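Local coordinates for protein terminal oxygenase component of carbazole (Janthinobacterium sp., PDB 7BUG) that dioxygenates carbazole at its angular C-9a and adjacent C-1 positions, as the Rieske-type terminal oxygenase of the carbazole 1,9a-dioxygenase system, at residues V175-P181 against A361-R366. Numbering follows the deposited sequence.
Sequences VENGFDP and AIVAWR
Two helical segments, 175-179 and 361-366, have axes 9.9 Å apart and N-to-C directions 135° apart, nearer antiparallel than parallel; the nearest CA pair is E176–I362, at 6.1 Å. D180 leaves helical geometry. E176 and R366, both m at chi1 and t at chi2, form a bidentate salt bridge: R366 NH2 to E176 OE1 and R366 NE to E176 OE2 are each 2.8 Å, with N-H...O angles of 160° and 163°. E176 OE2 is also hydrogen-bonded to Y18 OH, as is W365 NE1; further salt bridges join E176 OE1 to R72 of the second subunit and R366 NH1 to E353, compensating both buried charges. V175 CG1 lies over one W365 face, 3.7 Å from the five-membered-ring centroid (CH-pi). F179 (t) and P181 pack around A361: F179 CE2 is 3.2 Å from A361 O, at the ring edge. D180 OD2 is hydrogen-bonded to H93 NE2 of the second subunit, D180 O to H183 ND1. D180 thus links cluster ligand to iron ligand, consistent with the intersubunit electron route of Rieske oxygenases.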
loop_
_atom_site.group_PDB
_atom_site.type_symbol
_atom_site.label_atom_id
_atom_site.label_comp_id
_atom_site.label_asym_id
_atom_site.label_seq_id
_atom_site.Cartn_x
_atom_site.Cartn_y
_atom_site.Cartn_z
ATOM N N VAL A 175 -13.153 -2.807 -21.630
ATOM C CA VAL A 175 -14.150 -2.515 -22.683
ATOM C C VAL A 175 -13.430 -1.982 -23.910
ATOM O O VAL A 175 -13.716 -2.424 -25.050
ATOM C CB VAL A 175 -15.179 -1.480 -22.213
ATOM C CG1 VAL A 175 -16.067 -1.047 -23.375
ATOM C CG2 VAL A 175 -16.039 -2.061 -21.114
ATOM N N GLU A 176 -12.516 -1.036 -23.705
ATOM C CA GLU A 176 -11.885 -0.332 -24.845
ATOM C C GLU A 176 -10.987 -1.307 -25.578
ATOM O O GLU A 176 -11.067 -1.313 -26.816
ATOM C CB GLU A 176 -11.214 0.941 -24.392
ATOM C CG GLU A 176 -12.235 1.925 -23.884
ATOM C CD GLU A 176 -11.693 3.311 -23.604
ATOM O OE1 GLU A 176 -10.486 3.610 -24.003
ATOM O OE2 GLU A 176 -12.435 4.118 -23.044
ATOM N N ASN A 177 -10.267 -2.143 -24.847
ATOM C CA ASN A 177 -9.428 -3.210 -25.446
ATOM C C ASN A 177 -10.319 -4.136 -26.286
ATOM O O ASN A 177 -9.887 -4.548 -27.373
ATOM C CB ASN A 177 -8.699 -3.978 -24.366
ATOM C CG ASN A 177 -8.156 -5.314 -24.843
ATOM O OD1 ASN A 177 -7.220 -5.331 -25.628
ATOM N ND2 ASN A 177 -8.668 -6.390 -24.259
ATOM N N GLY A 178 -11.497 -4.479 -25.787
ATOM C CA GLY A 178 -12.398 -5.361 -26.532
ATOM C C GLY A 178 -12.862 -4.737 -27.845
ATOM O O GLY A 178 -12.959 -5.457 -28.890
ATOM N N PHE A 179 -13.274 -3.474 -27.802
ATOM C CA PHE A 179 -13.956 -2.809 -28.927
ATOM C C PHE A 179 -12.956 -2.101 -29.853
ATOM O O PHE A 179 -13.340 -1.561 -30.865
ATOM C CB PHE A 179 -14.971 -1.805 -28.401
ATOM C CG PHE A 179 -15.933 -1.337 -29.452
ATOM C CD1 PHE A 179 -16.654 -2.241 -30.224
ATOM C CD2 PHE A 179 -16.167 0.015 -29.615
ATOM C CE1 PHE A 179 -17.550 -1.783 -31.186
ATOM C CE2 PHE A 179 -17.066 0.459 -30.568
ATOM C CZ PHE A 179 -17.770 -0.438 -31.339
ATOM N N ASP A 180 -11.675 -2.198 -29.558
ATOM C CA ASP A 180 -10.650 -1.416 -30.290
ATOM C C ASP A 180 -10.333 -2.086 -31.634
ATOM O O ASP A 180 -9.886 -3.240 -31.651
ATOM C CB ASP A 180 -9.452 -1.421 -29.357
ATOM C CG ASP A 180 -8.259 -0.670 -29.854
ATOM O OD1 ASP A 180 -8.116 -0.542 -31.111
ATOM O OD2 ASP A 180 -7.466 -0.287 -28.970
ATOM N N PRO A 181 -10.638 -1.473 -32.794
ATOM C CA PRO A 181 -10.449 -2.195 -34.044
ATOM C C PRO A 181 -8.978 -2.542 -34.352
ATOM O O PRO A 181 -8.689 -3.559 -34.982
ATOM C CB PRO A 181 -11.042 -1.252 -35.121
ATOM C CG PRO A 181 -11.857 -0.219 -34.342
ATOM C CD PRO A 181 -11.225 -0.133 -32.963
ATOM N N ALA A 361 -14.163 4.269 -33.079
ATOM C CA ALA A 361 -15.049 3.255 -32.452
ATOM C C ALA A 361 -15.056 3.456 -30.924
ATOM O O ALA A 361 -16.140 3.535 -30.290
ATOM C CB ALA A 361 -14.598 1.871 -32.761
ATOM N N ILE A 362 -13.876 3.641 -30.333
ATOM C CA ILE A 362 -13.747 3.852 -28.872
ATOM C C ILE A 362 -14.446 5.146 -28.447
ATOM O O ILE A 362 -15.171 5.124 -27.418
ATOM C CB ILE A 362 -12.284 3.805 -28.427
ATOM C CG1 ILE A 362 -11.791 2.355 -28.601
ATOM C CG2 ILE A 362 -12.164 4.320 -26.975
ATOM C CD1 ILE A 362 -10.295 2.188 -28.550
ATOM N N VAL A 363 -14.237 6.247 -29.175
ATOM C CA VAL A 363 -14.835 7.557 -28.841
ATOM C C VAL A 363 -16.359 7.457 -28.991
ATOM O O VAL A 363 -17.050 7.988 -28.146
ATOM C CB VAL A 363 -14.207 8.661 -29.701
ATOM C CG1 VAL A 363 -15.051 9.910 -29.762
ATOM C CG2 VAL A 363 -12.805 8.965 -29.169
ATOM N N ALA A 364 -16.863 6.736 -29.963
ATOM C CA ALA A 364 -18.333 6.575 -30.109
ATOM C C ALA A 364 -18.876 5.848 -28.880
ATOM O O ALA A 364 -19.912 6.260 -28.374
ATOM C CB ALA A 364 -18.644 5.831 -31.370
ATOM N N TRP A 365 -18.194 4.791 -28.421
ATOM C CA TRP A 365 -18.598 4.082 -27.187
ATOM C C TRP A 365 -18.579 5.042 -25.995
ATOM O O TRP A 365 -19.515 5.016 -25.174
ATOM C CB TRP A 365 -17.707 2.843 -26.944
ATOM C CG TRP A 365 -17.540 2.516 -25.493
ATOM C CD1 TRP A 365 -16.410 2.689 -24.765
ATOM C CD2 TRP A 365 -18.507 1.956 -24.583
ATOM N NE1 TRP A 365 -16.602 2.346 -23.476
ATOM C CE2 TRP A 365 -17.871 1.882 -23.332
ATOM C CE3 TRP A 365 -19.836 1.525 -24.702
ATOM C CZ2 TRP A 365 -18.472 1.350 -22.207
ATOM C CZ3 TRP A 365 -20.431 0.988 -23.585
ATOM C CH2 TRP A 365 -19.766 0.923 -22.373
ATOM N N ARG A 366 -17.531 5.850 -25.851
ATOM C CA ARG A 366 -17.363 6.727 -24.676
ATOM C C ARG A 366 -18.533 7.718 -24.637
ATOM O O ARG A 366 -19.073 8.020 -23.550
ATOM C CB ARG A 366 -16.027 7.444 -24.662
ATOM C CG ARG A 366 -14.819 6.518 -24.573
ATOM C CD ARG A 366 -13.590 7.434 -24.526
ATOM N NE ARG A 366 -12.371 6.656 -24.332
ATOM C CZ ARG A 366 -11.156 7.171 -24.513
ATOM N NH1 ARG A 366 -11.026 8.459 -24.826
ATOM N NH2 ARG A 366 -10.108 6.405 -24.266
#